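Local coordinates for ribose-phosphate pyrophosphokinase (Mycobacterium smegmatis, PDB 5MP7), which probably makes phosphoribosyl pyrophosphate by transferring the pyrophosphoryl group of ATP to the 1-hydroxyl of ribose 5-phosphate, with magnesium as cofactor, at residues Met13-Pro21 and Gln73-Met81; Leu158-Tyr167 and Ala276-Thr284. All blocks are in the same frame, centred on the assembly; numbering follows the deposited sequence.

Contact 1 of 2, residues Met13-Pro21 and Gln73-Met81; sequences MLFAGRAHP and QWLMEQLIM
Glu77 reaches out from helix 71-87 and grips Arg18 at both its backbone and its side chain. Its CG lies anti to the backbone N (chi1 179°), and the extended chain carries the carboxylate to the turn that follows strand 12-16. Arg18 N gives a nearly straight hydrogen bond to Glu77 OE1, 3.0 Å long. Gly17 CA sits 3.3 Å from Glu77 OE1, so the backbone comes close to the acid. The other oxygen forms a salt bridge. Arg18 NE meets the syn lone pair of Glu77 OE2 at 2.9 Å. Arg18 NH2 also bonds to OE2, from above the carboxylate plane. Glu77 OE1 has a further donor in Gln65 NE2, so this buried carboxylate is held at both oxygens.

Two apolar contacts pack tightly beside it. The Ala19 methyl lies over the centre of the five-membered ring of Trp74 in a CH-pi contact, with CB 3.5 Å from the ring centroid. Deeper in, Met81 CE touches Phe15 CB at 3.6 Å and lies near Ala16 O.

The outer side is packed more loosely, although the guanidinium itself is held by Glu77 and, through NH2, by Asp42. Arg18 CB is 3.9 Å from Trp74 CZ3, and Arg18 NH2 comes only within 4.0 Å of Gln73 NE2. Arg18, Trp74 and Gln73 are all partly exposed.

The arrangement is a strand end and its turn packed on a helix that covers one face of a parallel sheet. It belongs to the alpha/beta N-terminal domain of class I PRPP synthases, which has a PRTase-like fold.

Contact 2 of 2, residues Leu158-Tyr167 and Ala276-Thr284; sequences LLTGYIGEHY and AREVIVTNT
Glu278 receives two tyrosine hydroxyls from helix 156-167, one on each carboxylate oxygen. Tyr162 OH donates to Glu278 OE2 across a very short 2.5 Å. Tyr167 OH donates to Glu278 OE1 at 2.6 Å and meets that oxygen nearly along its C-O axis. In both cases the carboxylate oxygen lies at the ring edge, near the ring plane. The carboxylate is turned 73° from the Tyr162 ring and is also inclined to the Tyr167 ring. Glu278 CG is anti to the backbone N (chi1 -158°), and the extended chain lifts the acid off the strand to the hydroxyls. OE2 is also hydrogen-bonded to Thr297 on the next strand.

One flat-group contact lies beside this. The Arg277 guanidinium turns a face to Tyr167, with Tyr167 CE1 3.8 Å above its plane. The ring and guanidinium planes are steeply inclined, so this is not a parallel stack. Tyr167 OH and Arg277 NE are 3.4 Å apart, but the angle is too poor for a hydrogen bond.

The apolar contacts centre on Ile280. Ile280 CD1 sits 3.6 Å from Tyr162 CE1 and also touches Ile163 CG1. Ile280 CG2 meets Leu159 CD2 at 3.8 Å. Further along, Leu158 CD2 approaches the Thr282 methyl, CG2, at 4.2 Å, while Thr282 OG1 bonds to Thr259 O. Trp188 of helix 182-191 packs beside Leu159 and Ile163.

The helix runs roughly antiparallel to strand 278-282, at 148°, and covers one face of the mixed sheet. Tyr162 links the polar group to the Ile280 packing. The two hydroxyl donors, with Thr297 as a further partner of OE2, would be expected to favour the carboxylate form of Glu278 and to fix its rotation.

From the N terminus, strand 12-16 and its turn come first. Contact 1 closes when the chain returns as helix 71-87, after a loop of 51 residues within the N-terminal half. The chain then completes the five-stranded parallel sheet before helix 156-167 opens contact 2. That contact closes 108 residues later at strand 278-282, in the seven-stranded mixed sheet. The two loops follow in series and neither nest nor cross. The centres of contact 1 and contact 2 are about 28 Å apart, on opposite sides of the chain's centre. The segments still meet where His20 lies next to Asn283 and Thr284, so the turn of contact 1 borders the loop that follows strand 278-282.

Contact 1 of 2, residues Met13-Pro21 and Gln73-Met81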
loop_
_atom_site.group_PDB
_atom_site.type_symbol
_atom_site.label_atom_id
_atom_site.label_comp_id
_atom_site.label_asym_id
_atom_site.label_seq_id
_atom_site.Cartn_x
_atom_site.Cartn_y
_atom_site.Cartn_z
ATOM N N MET A 13 -24.024 31.215 53.905
ATOM C CA MET A 13 -24.066 30.654 52.569
ATOM C C MET A 13 -23.922 29.155 52.594
ATOM O O MET A 13 -23.056 28.590 53.225
ATOM C CB MET A 13 -22.993 31.251 51.684
ATOM C CG MET A 13 -23.383 32.612 51.193
ATOM S SD MET A 13 -22.078 33.365 50.200
ATOM C CE MET A 13 -22.544 32.801 48.562
ATOM N N LEU A 14 -24.772 28.522 51.829
ATOM C CA LEU A 14 -24.879 27.102 51.789
ATOM C C LEU A 14 -24.389 26.656 50.412
ATOM O O LEU A 14 -24.867 27.104 49.390
ATOM C CB LEU A 14 -26.335 26.741 52.081
ATOM C CG LEU A 14 -26.693 25.255 51.978
ATOM C CD1 LEU A 14 -26.057 24.378 53.078
ATOM C CD2 LEU A 14 -28.206 25.157 52.028
ATOM N N PHE A 15 -23.448 25.737 50.404
ATOM C CA PHE A 15 -22.896 25.158 49.195
ATOM C C PHE A 15 -23.182 23.655 49.223
ATOM O O PHE A 15 -23.209 23.050 50.284
ATOM C CB PHE A 15 -21.402 25.365 49.179
ATOM C CG PHE A 15 -21.017 26.794 49.256
ATOM C CD1 PHE A 15 -20.922 27.450 50.470
ATOM C CD2 PHE A 15 -20.776 27.502 48.090
ATOM C CE1 PHE A 15 -20.602 28.800 50.497
ATOM C CE2 PHE A 15 -20.457 28.834 48.111
ATOM C CZ PHE A 15 -20.387 29.495 49.299
ATOM N N ALA A 16 -23.370 23.052 48.067
ATOM C CA ALA A 16 -23.689 21.645 48.005
ATOM C C ALA A 16 -22.988 21.003 46.846
ATOM O O ALA A 16 -22.900 21.570 45.767
ATOM C CB ALA A 16 -25.177 21.445 47.876
ATOM N N GLY A 17 -22.451 19.820 47.093
ATOM C CA GLY A 17 -21.985 18.973 46.011
ATOM C C GLY A 17 -23.130 18.246 45.310
ATOM O O GLY A 17 -24.274 18.342 45.713
ATOM N N ARG A 18 -22.792 17.536 44.243
ATOM C CA ARG A 18 -23.769 16.892 43.354
ATOM C C ARG A 18 -24.244 15.517 43.811
ATOM O O ARG A 18 -25.157 14.988 43.222
ATOM C CB ARG A 18 -23.158 16.720 41.962
ATOM C CG ARG A 18 -22.905 18.026 41.229
ATOM C CD ARG A 18 -22.112 17.754 39.957
ATOM N NE ARG A 18 -20.730 17.360 40.265
ATOM C CZ ARG A 18 -19.894 16.697 39.455
ATOM N NH1 ARG A 18 -20.283 16.323 38.242
ATOM N NH2 ARG A 18 -18.654 16.425 39.865
ATOM N N ALA A 19 -23.639 14.938 44.839
ATOM C CA ALA A 19 -23.956 13.571 45.230
ATOM C C ALA A 19 -25.396 13.342 45.748
ATOM O O ALA A 19 -25.965 12.284 45.527
ATOM C CB ALA A 19 -22.953 13.051 46.256
ATOM N N HIS A 20 -25.981 14.310 46.438
ATOM C CA HIS A 20 -27.231 14.042 47.074
ATOM C C HIS A 20 -28.046 15.293 47.057
ATOM O O HIS A 20 -28.235 15.928 48.076
ATOM C CB HIS A 20 -26.979 13.514 48.469
ATOM C CG HIS A 20 -28.212 12.999 49.147
ATOM N ND1 HIS A 20 -28.232 12.653 50.478
ATOM C CD2 HIS A 20 -29.475 12.836 48.701
ATOM C CE1 HIS A 20 -29.451 12.302 50.822
ATOM N NE2 HIS A 20 -30.228 12.406 49.765
ATOM N N PRO A 21 -28.595 15.625 45.875
ATOM C CA PRO A 21 -29.374 16.859 45.666
ATOM C C PRO A 21 -30.696 16.995 46.470
ATOM O O PRO A 21 -31.048 18.114 46.854
ATOM C CB PRO A 21 -29.620 16.884 44.141
ATOM C CG PRO A 21 -29.307 15.495 43.639
ATOM C CD PRO A 21 -28.409 14.836 44.634
ATOM N N GLN A 73 -14.541 10.315 44.607
ATOM C CA GLN A 73 -14.928 11.442 43.796
ATOM C C GLN A 73 -15.637 12.535 44.608
ATOM O O GLN A 73 -15.377 13.718 44.435
ATOM C CB GLN A 73 -15.863 10.955 42.708
ATOM C CG GLN A 73 -16.279 12.020 41.732
ATOM C CD GLN A 73 -17.407 11.535 40.838
ATOM O OE1 GLN A 73 -17.583 10.332 40.657
ATOM N NE2 GLN A 73 -18.165 12.475 40.265
ATOM N N TRP A 74 -16.531 12.137 45.502
ATOM C CA TRP A 74 -17.310 13.132 46.247
ATOM C C TRP A 74 -16.501 13.761 47.352
ATOM O O TRP A 74 -16.716 14.918 47.708
ATOM C CB TRP A 74 -18.604 12.555 46.805
ATOM C CG TRP A 74 -19.470 11.908 45.805
ATOM C CD1 TRP A 74 -19.905 10.635 45.850
ATOM C CD2 TRP A 74 -19.971 12.460 44.598
ATOM N NE1 TRP A 74 -20.650 10.343 44.744
ATOM C CE2 TRP A 74 -20.723 11.457 43.961
ATOM C CE3 TRP A 74 -19.869 13.705 43.992
ATOM C CZ2 TRP A 74 -21.390 11.655 42.750
ATOM C CZ3 TRP A 74 -20.524 13.904 42.764
ATOM C CH2 TRP A 74 -21.284 12.874 42.165
ATOM N N LEU A 75 -15.582 12.994 47.896
ATOM C CA LEU A 75 -14.635 13.507 48.885
ATOM C C LEU A 75 -13.698 14.551 48.275
ATOM O O LEU A 75 -13.494 15.618 48.864
ATOM C CB LEU A 75 -13.839 12.346 49.504
ATOM C CG LEU A 75 -12.824 12.762 50.549
ATOM C CD1 LEU A 75 -13.464 13.538 51.712
ATOM C CD2 LEU A 75 -12.114 11.496 51.024
ATOM N N MET A 76 -13.150 14.265 47.089
ATOM C CA MET A 76 -12.353 15.275 46.352
ATOM C C MET A 76 -13.166 16.504 45.966
ATOM O O MET A 76 -12.669 17.590 46.084
ATOM C CB MET A 76 -11.738 14.714 45.097
ATOM C CG MET A 76 -10.608 13.729 45.376
ATOM S SD MET A 76 -9.230 14.357 46.364
ATOM C CE MET A 76 -8.925 15.949 45.584
ATOM N N GLU A 77 -14.433 16.340 45.581
ATOM C CA GLU A 77 -15.254 17.489 45.262
ATOM C C GLU A 77 -15.420 18.409 46.464
ATOM O O GLU A 77 -15.348 19.615 46.323
ATOM C CB GLU A 77 -16.618 17.060 44.685
ATOM C CG GLU A 77 -17.540 18.238 44.364
ATOM C CD GLU A 77 -18.781 17.866 43.526
ATOM O OE1 GLU A 77 -19.819 17.397 44.093
ATOM O OE2 GLU A 77 -18.735 18.090 42.282
ATOM N N GLN A 78 -15.668 17.837 47.637
ATOM C CA GLN A 78 -15.785 18.613 48.861
ATOM C C GLN A 78 -14.486 19.330 49.209
ATOM O O GLN A 78 -14.511 20.508 49.552
ATOM C CB GLN A 78 -16.228 17.715 50.013
ATOM C CG GLN A 78 -16.520 18.469 51.291
ATOM C CD GLN A 78 -17.347 17.663 52.257
ATOM O OE1 GLN A 78 -17.100 16.483 52.416
ATOM N NE2 GLN A 78 -18.362 18.268 52.850
ATOM N N LEU A 79 -13.350 18.641 49.103
ATOM C CA LEU A 79 -12.054 19.283 49.357
ATOM C C LEU A 79 -11.759 20.411 48.384
ATOM O O LEU A 79 -11.226 21.438 48.804
ATOM C CB LEU A 79 -10.895 18.285 49.286
ATOM C CG LEU A 79 -10.921 17.176 50.328
ATOM C CD1 LEU A 79 -9.904 16.117 49.971
ATOM C CD2 LEU A 79 -10.674 17.717 51.712
ATOM N N ILE A 80 -12.107 20.222 47.115
ATOM C CA ILE A 80 -11.912 21.259 46.086
ATOM C C ILE A 80 -12.781 22.505 46.367
ATOM O O ILE A 80 -12.300 23.609 46.275
ATOM C CB ILE A 80 -12.135 20.694 44.691
ATOM C CG1 ILE A 80 -10.944 19.839 44.323
ATOM C CG2 ILE A 80 -12.251 21.766 43.639
ATOM C CD1 ILE A 80 -11.257 18.815 43.238
ATOM N N MET A 81 -14.031 22.304 46.770
ATOM C CA MET A 81 -14.907 23.402 47.151
ATOM C C MET A 81 -14.391 24.153 48.360
ATOM O O MET A 81 -14.494 25.374 48.431
ATOM C CB MET A 81 -16.326 22.895 47.459
ATOM C CG MET A 81 -17.130 22.638 46.201
ATOM S SD MET A 81 -18.673 21.703 46.391
ATOM C CE MET A 81 -19.744 22.975 46.992
#

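Contact 2 of 2, residues Leu158-Tyr167 and Ala276-Thr284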
loop_
_atom_site.group_PDB
_atom_site.type_symbol
_atom_site.label_atom_id
_atom_site.label_comp_id
_atom_site.label_asym_id
_atom_site.label_seq_id
_atom_site.Cartn_x
_atom_site.Cartn_y
_atom_site.Cartn_z
ATOM N N LEU A 158 -34.608 10.581 66.918
ATOM C CA LEU A 158 -35.436 10.495 65.744
ATOM C C LEU A 158 -35.896 9.049 65.475
ATOM O O LEU A 158 -37.080 8.814 65.222
ATOM C CB LEU A 158 -34.685 11.069 64.525
ATOM C CG LEU A 158 -35.299 10.937 63.124
ATOM C CD1 LEU A 158 -36.495 11.886 62.947
ATOM C CD2 LEU A 158 -34.217 11.226 62.089
ATOM N N LEU A 159 -34.975 8.103 65.503
ATOM C CA LEU A 159 -35.308 6.712 65.228
ATOM C C LEU A 159 -36.134 6.066 66.354
ATOM O O LEU A 159 -37.079 5.358 66.062
ATOM C CB LEU A 159 -34.071 5.896 64.932
ATOM C CG LEU A 159 -33.292 6.272 63.655
ATOM C CD1 LEU A 159 -31.825 5.835 63.730
ATOM C CD2 LEU A 159 -33.905 5.640 62.430
ATOM N N THR A 160 -35.819 6.336 67.618
ATOM C CA THR A 160 -36.553 5.735 68.737
ATOM C C THR A 160 -37.881 6.398 68.919
ATOM O O THR A 160 -38.807 5.758 69.337
ATOM C CB THR A 160 -35.770 5.750 70.095
ATOM O OG1 THR A 160 -35.391 7.076 70.457
ATOM C CG2 THR A 160 -34.505 4.898 69.982
ATOM N N GLY A 161 -37.975 7.685 68.621
ATOM C CA GLY A 161 -39.252 8.387 68.602
ATOM C C GLY A 161 -40.231 7.740 67.630
ATOM O O GLY A 161 -41.392 7.550 67.944
ATOM N N TYR A 162 -39.755 7.369 66.452
ATOM C CA TYR A 162 -40.607 6.714 65.455
ATOM C C TYR A 162 -41.003 5.311 65.930
ATOM O O TYR A 162 -42.159 4.919 65.826
ATOM C CB TYR A 162 -39.906 6.661 64.116
ATOM C CG TYR A 162 -40.616 5.850 63.077
ATOM C CD1 TYR A 162 -40.362 4.497 62.950
ATOM C CD2 TYR A 162 -41.506 6.440 62.185
ATOM C CE1 TYR A 162 -41.002 3.734 61.989
ATOM C CE2 TYR A 162 -42.141 5.692 61.209
ATOM C CZ TYR A 162 -41.871 4.341 61.126
ATOM O OH TYR A 162 -42.482 3.572 60.188
ATOM N N ILE A 163 -40.043 4.556 66.433
ATOM C CA ILE A 163 -40.313 3.213 66.949
ATOM C C ILE A 163 -41.250 3.244 68.153
ATOM O O ILE A 163 -42.130 2.400 68.259
ATOM C CB ILE A 163 -39.009 2.478 67.307
ATOM C CG1 ILE A 163 -38.268 2.121 66.016
ATOM C CG2 ILE A 163 -39.271 1.206 68.092
ATOM C CD1 ILE A 163 -36.846 1.680 66.222
ATOM N N GLY A 164 -41.087 4.222 69.035
ATOM C CA GLY A 164 -42.039 4.464 70.124
ATOM C C GLY A 164 -43.458 4.767 69.679
ATOM O O GLY A 164 -44.369 4.230 70.256
ATOM N N GLU A 165 -43.654 5.590 68.633
ATOM C CA GLU A 165 -44.998 5.881 68.050
ATOM C C GLU A 165 -45.698 4.610 67.480
ATOM O O GLU A 165 -46.910 4.483 67.597
ATOM C CB GLU A 165 -44.973 6.922 66.891
ATOM C CG GLU A 165 -44.483 8.361 67.128
ATOM C CD GLU A 165 -44.392 9.249 65.826
ATOM O OE1 GLU A 165 -45.072 8.968 64.788
ATOM O OE2 GLU A 165 -43.650 10.279 65.836
ATOM N N HIS A 166 -44.956 3.692 66.871
ATOM C CA HIS A 166 -45.580 2.549 66.203
ATOM C C HIS A 166 -45.471 1.190 66.859
ATOM O O HIS A 166 -46.189 0.289 66.478
ATOM C CB HIS A 166 -45.057 2.461 64.786
ATOM C CG HIS A 166 -45.278 3.705 64.007
ATOM N ND1 HIS A 166 -46.526 4.111 63.592
ATOM C CD2 HIS A 166 -44.411 4.634 63.553
ATOM C CE1 HIS A 166 -46.421 5.240 62.914
ATOM N NE2 HIS A 166 -45.145 5.570 62.863
ATOM N N TYR A 167 -44.592 1.033 67.831
ATOM C CA TYR A 167 -44.423 -0.253 68.494
ATOM C C TYR A 167 -44.449 -0.148 70.026
ATOM O O TYR A 167 -43.961 -1.048 70.702
ATOM C CB TYR A 167 -43.122 -0.904 68.023
ATOM C CG TYR A 167 -43.082 -1.167 66.542
ATOM C CD1 TYR A 167 -43.700 -2.281 66.002
ATOM C CD2 TYR A 167 -42.452 -0.278 65.671
ATOM C CE1 TYR A 167 -43.697 -2.503 64.638
ATOM C CE2 TYR A 167 -42.422 -0.506 64.299
ATOM C CZ TYR A 167 -43.039 -1.630 63.789
ATOM O OH TYR A 167 -43.041 -1.891 62.430
ATOM N N ALA A 276 -37.780 -9.535 58.136
ATOM C CA ALA A 276 -38.009 -8.336 58.934
ATOM C C ALA A 276 -39.269 -7.611 58.529
ATOM O O ALA A 276 -39.546 -7.439 57.367
ATOM C CB ALA A 276 -36.825 -7.416 58.852
ATOM N N ARG A 277 -40.015 -7.186 59.522
ATOM C CA ARG A 277 -41.254 -6.483 59.331
ATOM C C ARG A 277 -41.010 -5.065 58.830
ATOM O O ARG A 277 -41.794 -4.537 58.068
ATOM C CB ARG A 277 -41.999 -6.421 60.660
ATOM C CG ARG A 277 -43.465 -6.188 60.499
ATOM C CD ARG A 277 -44.141 -5.658 61.751
ATOM N NE ARG A 277 -44.918 -4.471 61.346
ATOM C CZ ARG A 277 -46.011 -3.986 61.929
ATOM N NH1 ARG A 277 -46.631 -4.615 62.935
ATOM N NH2 ARG A 277 -46.532 -2.859 61.448
ATOM N N GLU A 278 -39.967 -4.418 59.339
ATOM C CA GLU A 278 -39.655 -3.050 58.952
ATOM C C GLU A 278 -38.141 -2.797 58.962
ATOM O O GLU A 278 -37.427 -3.394 59.763
ATOM C CB GLU A 278 -40.364 -2.063 59.862
ATOM C CG GLU A 278 -40.503 -0.713 59.197
ATOM C CD GLU A 278 -41.363 0.288 59.950
ATOM O OE1 GLU A 278 -41.998 -0.065 60.986
ATOM O OE2 GLU A 278 -41.456 1.440 59.456
ATOM N N VAL A 279 -37.671 -1.955 58.040
ATOM C CA VAL A 279 -36.296 -1.504 58.008
ATOM C C VAL A 279 -36.340 0.021 57.980
ATOM O O VAL A 279 -36.938 0.581 57.106
ATOM C CB VAL A 279 -35.566 -2.022 56.801
ATOM C CG1 VAL A 279 -34.121 -1.567 56.849
ATOM C CG2 VAL A 279 -35.606 -3.523 56.739
ATOM N N ILE A 280 -35.788 0.678 58.983
ATOM C CA ILE A 280 -35.881 2.110 59.136
ATOM C C ILE A 280 -34.495 2.710 59.013
ATOM O O ILE A 280 -33.568 2.286 59.707
ATOM C CB ILE A 280 -36.427 2.460 60.497
ATOM C CG1 ILE A 280 -37.717 1.707 60.727
ATOM C CG2 ILE A 280 -36.723 3.954 60.592
ATOM C CD1 ILE A 280 -38.118 1.602 62.173
ATOM N N VAL A 281 -34.350 3.658 58.091
ATOM C CA VAL A 281 -33.101 4.375 57.840
ATOM C C VAL A 281 -33.362 5.856 57.679
ATOM O O VAL A 281 -34.509 6.267 57.604
ATOM C CB VAL A 281 -32.337 3.901 56.591
ATOM C CG1 VAL A 281 -31.965 2.454 56.707
ATOM C CG2 VAL A 281 -33.145 4.115 55.352
ATOM N N THR A 282 -32.307 6.657 57.745
ATOM C CA THR A 282 -32.400 8.087 57.471
ATOM C C THR A 282 -31.890 8.305 56.091
ATOM O O THR A 282 -31.350 7.397 55.458
ATOM C CB THR A 282 -31.582 8.982 58.444
ATOM O OG1 THR A 282 -30.167 8.851 58.159
ATOM C CG2 THR A 282 -31.864 8.598 59.863
ATOM N N ASN A 283 -31.982 9.538 55.643
ATOM C CA ASN A 283 -31.487 9.878 54.307
ATOM C C ASN A 283 -30.121 10.587 54.303
ATOM O O ASN A 283 -29.930 11.557 53.572
ATOM C CB ASN A 283 -32.564 10.675 53.531
ATOM C CG ASN A 283 -32.765 12.062 54.075
ATOM O OD1 ASN A 283 -32.570 12.320 55.260
ATOM N ND2 ASN A 283 -33.166 12.953 53.226
ATOM N N THR A 284 -29.197 10.147 55.147
ATOM C CA THR A 284 -27.853 10.716 55.142
ATOM C C THR A 284 -27.191 10.419 53.821
ATOM O O THR A 284 -26.364 11.173 53.385
ATOM C CB THR A 284 -26.964 10.144 56.265
ATOM O OG1 THR A 284 -27.138 8.733 56.350
ATOM C CG2 THR A 284 -27.282 10.790 57.614
#